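PDB 1ZAV: large ribosomal subunit protein uL10 from Thermotoga maritima, which forms part of the ribosomal stalk, binding large-subunit rRNA and L7/L12 dimers, and probably helps the ribosome engage GTP-bound translation factors. Local coordinates for residues Thr22-Leu26 against Pro93-Val97; Tyr72-Phe78 against Gly117-Lys123. All blocks are in the same frame, centred on the assembly; numbering follows the deposited sequence.

Contact 1 of 2, residues Thr22-Leu26 against Pro93-Val97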
loop_
_atom_site.group_PDB
_atom_site.type_symbol
_atom_site.label_atom_id
_atom_site.label_comp_id
_atom_site.label_asym_id
_atom_site.label_seq_id
_atom_site.Cartn_x
_atom_site.Cartn_y
_atom_site.Cartn_z
ATOM N N THR A 22 -23.100 -12.122 -12.113
ATOM C CA THR A 22 -21.991 -11.336 -12.653
ATOM C C THR A 22 -21.050 -10.810 -11.579
ATOM O O THR A 22 -21.457 -10.608 -10.434
ATOM C CB THR A 22 -22.516 -10.136 -13.432
ATOM O OG1 THR A 22 -23.492 -9.448 -12.635
ATOM C CG2 THR A 22 -23.139 -10.592 -14.742
ATOM N N SER A 23 -19.792 -10.587 -11.957
ATOM C CA SER A 23 -18.791 -10.068 -11.035
ATOM C C SER A 23 -18.506 -8.609 -11.397
ATOM O O SER A 23 -17.806 -7.897 -10.681
ATOM C CB SER A 23 -17.507 -10.899 -11.115
ATOM O OG SER A 23 -16.857 -10.739 -12.365
ATOM N N LEU A 24 -19.068 -8.180 -12.518
ATOM C CA LEU A 24 -18.917 -6.819 -13.001
ATOM C C LEU A 24 -20.092 -6.441 -13.887
ATOM O O LEU A 24 -20.569 -7.242 -14.693
ATOM C CB LEU A 24 -17.610 -6.660 -13.810
ATOM C CG LEU A 24 -17.543 -5.379 -14.660
ATOM C CD1 LEU A 24 -17.418 -4.181 -13.731
ATOM C CD2 LEU A 24 -16.346 -5.406 -15.618
ATOM N N ILE A 25 -20.564 -5.217 -13.695
ATOM C CA ILE A 25 -21.625 -4.627 -14.487
ATOM C C ILE A 25 -21.142 -3.181 -14.618
ATOM O O ILE A 25 -21.076 -2.457 -13.628
ATOM C CB ILE A 25 -23.011 -4.637 -13.765
ATOM C CG1 ILE A 25 -23.482 -6.077 -13.540
ATOM C CG2 ILE A 25 -24.044 -3.910 -14.618
ATOM C CD1 ILE A 25 -24.797 -6.187 -12.731
ATOM N N LEU A 26 -20.753 -2.784 -15.823
ATOM C CA LEU A 26 -20.294 -1.422 -16.057
ATOM C C LEU A 26 -21.183 -0.791 -17.124
ATOM O O LEU A 26 -21.425 -1.373 -18.188
ATOM C CB LEU A 26 -18.810 -1.418 -16.473
ATOM C CG LEU A 26 -18.163 -0.056 -16.758
ATOM C CD1 LEU A 26 -16.652 -0.137 -16.608
ATOM C CD2 LEU A 26 -18.550 0.401 -18.149
ATOM N N PRO A 93 -12.877 -9.937 -13.266
ATOM C CA PRO A 93 -13.441 -8.768 -13.949
ATOM C C PRO A 93 -12.576 -7.539 -14.235
ATOM O O PRO A 93 -12.874 -6.767 -15.154
ATOM C CB PRO A 93 -14.650 -8.428 -13.076
ATOM C CG PRO A 93 -14.156 -8.746 -11.701
ATOM C CD PRO A 93 -13.444 -10.075 -11.908
ATOM N N VAL A 94 -11.512 -7.350 -13.467
ATOM C CA VAL A 94 -10.670 -6.171 -13.645
ATOM C C VAL A 94 -10.164 -5.929 -15.061
ATOM O O VAL A 94 -10.194 -4.796 -15.542
ATOM C CB VAL A 94 -9.481 -6.197 -12.662
ATOM C CG1 VAL A 94 -8.510 -5.052 -12.967
ATOM C CG2 VAL A 94 -10.010 -6.059 -11.231
ATOM N N GLU A 95 -9.721 -6.984 -15.740
ATOM C CA GLU A 95 -9.205 -6.835 -17.095
ATOM C C GLU A 95 -10.224 -6.271 -18.105
ATOM O O GLU A 95 -9.845 -5.624 -19.076
ATOM C CB GLU A 95 -8.672 -8.179 -17.599
ATOM C CG GLU A 95 -8.205 -8.151 -19.049
ATOM C CD GLU A 95 -6.969 -7.291 -19.251
ATOM O OE1 GLU A 95 -6.625 -7.010 -20.421
ATOM O OE2 GLU A 95 -6.338 -6.905 -18.244
ATOM N N ALA A 96 -11.512 -6.526 -17.890
ATOM C CA ALA A 96 -12.529 -6.019 -18.810
ATOM C C ALA A 96 -12.655 -4.504 -18.670
ATOM O O ALA A 96 -12.892 -3.797 -19.650
ATOM C CB ALA A 96 -13.885 -6.688 -18.541
ATOM N N VAL A 97 -12.515 -4.006 -17.449
ATOM C CA VAL A 97 -12.598 -2.564 -17.244
ATOM C C VAL A 97 -11.430 -1.911 -18.004
ATOM O O VAL A 97 -11.615 -0.933 -18.731
ATOM C CB VAL A 97 -12.530 -2.208 -15.751
ATOM C CG1 VAL A 97 -12.673 -0.688 -15.573
ATOM C CG2 VAL A 97 -13.649 -2.944 -14.982
#

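Contact 2 of 2, residues Tyr72-Phe78 against Gly117-Lys123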
loop_
_atom_site.group_PDB
_atom_site.type_symbol
_atom_site.label_atom_id
_atom_site.label_comp_id
_atom_site.label_asym_id
_atom_site.label_seq_id
_atom_site.Cartn_x
_atom_site.Cartn_y
_atom_site.Cartn_z
ATOM N N TYR A 72 -30.585 -4.899 -6.841
ATOM C CA TYR A 72 -29.522 -3.902 -6.849
ATOM C C TYR A 72 -30.145 -2.570 -6.435
ATOM O O TYR A 72 -31.338 -2.347 -6.639
ATOM C CB TYR A 72 -28.922 -3.749 -8.247
ATOM C CG TYR A 72 -27.961 -4.843 -8.633
ATOM C CD1 TYR A 72 -28.418 -6.116 -8.977
ATOM C CD2 TYR A 72 -26.586 -4.610 -8.645
ATOM C CE1 TYR A 72 -27.525 -7.133 -9.326
ATOM C CE2 TYR A 72 -25.686 -5.620 -8.990
ATOM C CZ TYR A 72 -26.163 -6.878 -9.329
ATOM O OH TYR A 72 -25.274 -7.873 -9.664
ATOM N N GLU A 73 -29.342 -1.690 -5.852
ATOM C CA GLU A 73 -29.833 -0.377 -5.455
ATOM C C GLU A 73 -28.828 0.696 -5.849
ATOM O O GLU A 73 -27.640 0.408 -5.994
ATOM C CB GLU A 73 -30.079 -0.320 -3.948
ATOM C CG GLU A 73 -31.063 -1.354 -3.446
ATOM C CD GLU A 73 -31.741 -0.921 -2.164
ATOM O OE1 GLU A 73 -32.576 0.009 -2.225
ATOM O OE2 GLU A 73 -31.434 -1.500 -1.099
ATOM N N GLY A 74 -29.320 1.920 -6.030
ATOM C CA GLY A 74 -28.467 3.036 -6.402
ATOM C C GLY A 74 -27.830 2.956 -7.783
ATOM O O GLY A 74 -26.701 3.405 -7.968
ATOM N N TYR A 75 -28.557 2.402 -8.752
ATOM C CA TYR A 75 -28.061 2.251 -10.125
ATOM C C TYR A 75 -28.781 3.179 -11.104
ATOM O O TYR A 75 -28.324 3.387 -12.235
ATOM C CB TYR A 75 -28.255 0.802 -10.571
ATOM C CG TYR A 75 -29.695 0.344 -10.471
ATOM C CD1 TYR A 75 -30.622 0.675 -11.458
ATOM C CD2 TYR A 75 -30.144 -0.377 -9.361
ATOM C CE1 TYR A 75 -31.958 0.304 -11.348
ATOM C CE2 TYR A 75 -31.478 -0.754 -9.240
ATOM C CZ TYR A 75 -32.378 -0.407 -10.233
ATOM O OH TYR A 75 -33.700 -0.754 -10.113
ATOM N N GLU A 76 -29.910 3.731 -10.667
ATOM C CA GLU A 76 -30.716 4.620 -11.504
ATOM C C GLU A 76 -29.922 5.735 -12.190
ATOM O O GLU A 76 -30.199 6.092 -13.340
ATOM C CB GLU A 76 -31.848 5.242 -10.678
ATOM C CG GLU A 76 -32.823 4.242 -10.056
ATOM C CD GLU A 76 -32.289 3.570 -8.794
ATOM O OE1 GLU A 76 -33.042 2.782 -8.178
ATOM O OE2 GLU A 76 -31.129 3.822 -8.411
ATOM N N GLU A 77 -28.944 6.288 -11.486
ATOM C CA GLU A 77 -28.123 7.363 -12.039
ATOM C C GLU A 77 -27.280 6.903 -13.225
ATOM O O GLU A 77 -26.750 7.724 -13.974
ATOM C CB GLU A 77 -27.204 7.942 -10.957
ATOM C CG GLU A 77 -26.417 6.902 -10.186
ATOM C CD GLU A 77 -25.270 7.510 -9.407
ATOM O OE1 GLU A 77 -24.739 6.839 -8.499
ATOM O OE2 GLU A 77 -24.888 8.660 -9.713
ATOM N N PHE A 78 -27.160 5.588 -13.389
ATOM C CA PHE A 78 -26.379 5.007 -14.483
ATOM C C PHE A 78 -27.202 4.756 -15.747
ATOM O O PHE A 78 -26.639 4.454 -16.800
ATOM C CB PHE A 78 -25.767 3.668 -14.046
ATOM C CG PHE A 78 -24.763 3.779 -12.928
ATOM C CD1 PHE A 78 -24.752 2.843 -11.896
ATOM C CD2 PHE A 78 -23.804 4.791 -12.922
ATOM C CE1 PHE A 78 -23.807 2.911 -10.876
ATOM C CE2 PHE A 78 -22.850 4.866 -11.901
ATOM C CZ PHE A 78 -22.851 3.924 -10.879
ATOM N N GLY A 117 -20.583 1.627 -12.259
ATOM C CA GLY A 117 -21.257 0.339 -12.204
ATOM C C GLY A 117 -21.057 -0.388 -10.889
ATOM O O GLY A 117 -20.949 0.238 -9.838
ATOM N N PHE A 118 -21.011 -1.714 -10.949
ATOM C CA PHE A 118 -20.821 -2.523 -9.758
ATOM C C PHE A 118 -19.711 -3.526 -9.970
ATOM O O PHE A 118 -19.672 -4.234 -10.982
ATOM C CB PHE A 118 -22.110 -3.272 -9.395
ATOM C CG PHE A 118 -23.272 -2.373 -9.108
ATOM C CD1 PHE A 118 -24.081 -1.907 -10.138
ATOM C CD2 PHE A 118 -23.549 -1.974 -7.799
ATOM C CE1 PHE A 118 -25.155 -1.051 -9.873
ATOM C CE2 PHE A 118 -24.611 -1.125 -7.524
ATOM C CZ PHE A 118 -25.419 -0.659 -8.563
ATOM N N LEU A 119 -18.811 -3.598 -9.004
ATOM C CA LEU A 119 -17.696 -4.523 -9.091
ATOM C C LEU A 119 -17.739 -5.441 -7.878
ATOM O O LEU A 119 -17.618 -4.987 -6.740
ATOM C CB LEU A 119 -16.374 -3.747 -9.144
ATOM C CG LEU A 119 -15.177 -4.434 -9.813
ATOM C CD1 LEU A 119 -14.025 -3.438 -9.915
ATOM C CD2 LEU A 119 -14.750 -5.660 -9.017
ATOM N N GLU A 120 -17.927 -6.732 -8.133
ATOM C CA GLU A 120 -17.998 -7.724 -7.075
ATOM C C GLU A 120 -18.974 -7.287 -5.983
ATOM O O GLU A 120 -18.685 -7.373 -4.789
ATOM C CB GLU A 120 -16.588 -7.982 -6.524
ATOM C CG GLU A 120 -15.658 -8.507 -7.628
ATOM C CD GLU A 120 -14.280 -8.953 -7.155
ATOM O OE1 GLU A 120 -13.511 -9.448 -8.009
ATOM O OE2 GLU A 120 -13.960 -8.816 -5.953
ATOM N N GLY A 121 -20.136 -6.811 -6.422
ATOM C CA GLY A 121 -21.169 -6.377 -5.502
ATOM C C GLY A 121 -20.967 -5.008 -4.877
ATOM O O GLY A 121 -21.688 -4.643 -3.942
ATOM N N LYS A 122 -19.994 -4.250 -5.377
ATOM C CA LYS A 122 -19.720 -2.918 -4.841
ATOM C C LYS A 122 -19.931 -1.864 -5.918
ATOM O O LYS A 122 -19.436 -1.998 -7.029
ATOM C CB LYS A 122 -18.277 -2.831 -4.335
ATOM C CG LYS A 122 -17.936 -3.799 -3.213
ATOM C CD LYS A 122 -16.426 -3.852 -2.956
ATOM C CE LYS A 122 -15.861 -2.486 -2.582
ATOM N NZ LYS A 122 -14.398 -2.538 -2.290
ATOM N N LYS A 123 -20.660 -0.808 -5.580
ATOM C CA LYS A 123 -20.924 0.264 -6.530
ATOM C C LYS A 123 -19.674 1.128 -6.715
ATOM O O LYS A 123 -18.967 1.406 -5.752
ATOM C CB LYS A 123 -22.075 1.134 -6.014
ATOM C CG LYS A 123 -22.429 2.313 -6.900
ATOM C CD LYS A 123 -23.578 3.117 -6.311
ATOM C CE LYS A 123 -23.997 4.232 -7.248
ATOM N NZ LYS A 123 -25.156 5.008 -6.726
#

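Contact 1 of 2, residues Thr22-Leu26 against Pro93-Val97
Leu-24 lays its side chain against the first turn of helix 94-106, its CB on the ring of Pro-93 and its CD2 methyl over Ala-96 and Val-97. This is a helix packed on the antiparallel sheet of an alpha+beta fold: strand 24-28, the central strand of five, is covered on one face by the helix that follows strand 83-88. Every second residue of the strand faces the helix, Leu-24 and Leu-26, while Ile-25 between them points to the other face and meets Tyr-72. The two segments bury 245 Å² between them. Leu-24 CG stands opposite its own backbone N (chi1 165°), which carries the branched end out from the strand to the helix, where Leu-24 CD2 lies 3.7 Å from Val-97 CG2. Leu-24 CD2 is also 4.0 Å from Ala-96 CB; a single methyl suits Ala-96 because its surroundings, Leu-45 of helix 35-49 and Val-88 of strand 83-88, are already close. Val-97 divides its two branches along the strand: CG2 goes to Leu-24, while Val-97 CG1 reaches Leu-26 CD1 at 4.1 Å. Beta-branching fits this place, since one short residue serves two leucines while also packing on Val-129 and Ile-132 of helix 126-133. Proline is apt where the chain enters the helix, because the first turn asks for no amide donor there and the compact apolar ring gives Leu-24 CB and Ser-23 something to lie against; its carbonyl O accepts from Ala-96 N. Ser-23 marks the end of the leucine row, a small polar residue just before the strand begins. Ser-23 OG lies along the edge of the proline ring, 3.3 Å from Pro-93 CB, with CG and CD scarcely farther.

Contact 2 of 2, residues Tyr72-Phe78 against Gly117-Lys123
Phe-118 presents one face to Tyr-72, whose ring comes edge-on in a T-shaped stack, the planes at 73° and the centroids 5.1 Å apart. Tyr-72 CD2 stands 3.8 Å above the centre of the phenylalanine ring, so its C-H edge meets the pi cloud. The tyrosine's hydroxyl is bound elsewhere, to Phe-19 O, which ties down the far end of the ring. Along the rim of Phe-118, near its plane, lie Tyr-75 CB, 3.7 Å from CE1, and the carbonyl O of Glu-73, 3.6 Å from CZ. With an alanine here the Tyr-72 edge would probably lose its aromatic face, and a gap would open beside Tyr-75 CB.

Phe-78 continues the apolar patch: Phe-118 CE1 meets the edge of its ring, and one face lies over the backbone of Gly-117, Phe-78 CZ being 3.5 Å from Gly-117 N. Glycine suits position 117, whose backbone angles would jam a CB against the preceding carbonyl.

Lys-123 runs fully extended (chi1 179°) past Phe-78, its CE 3.8 Å from Phe-78 CZ, and delivers its ammonium group to the loop. Lys-123 NZ donates to Gly-74 O, in the carbonyl plane and on a lone pair, and forms a salt bridge with Glu-77 OE1, met on the anti side. The loop 72-78 is thus pinned to the hairpin whose type I' turn spans Leu-119 to Lys-122: aromatic rings supply the apolar part, and one lysine, whose charge is probably stabilised by both oxygens, joins a backbone carbonyl to a carboxylate at the exposed margin.

Contacts 1 and 2 have centres 12 Å apart and meet through neighbouring strands of one sheet. Strand 24-28 of contact 1 pairs antiparallel with strand 114-119 of contact 2: Ile-25 O lies 2.8 Å from Phe-118 N, and Ser-23 O lies 2.8 Å from Glu-120 N, both probable hydrogen bonds. Contact 1 packs a helix on one face of this sheet, whereas contact 2 brings a loop to the other, where Ile-25 CD1 comes 3.5 Å from Tyr-72 OH. In sequence the segments alternate, so the two contacts interlock. Both belong to the globular part of the chain, apart from residues 138-180, which bind L7/L12 dimers.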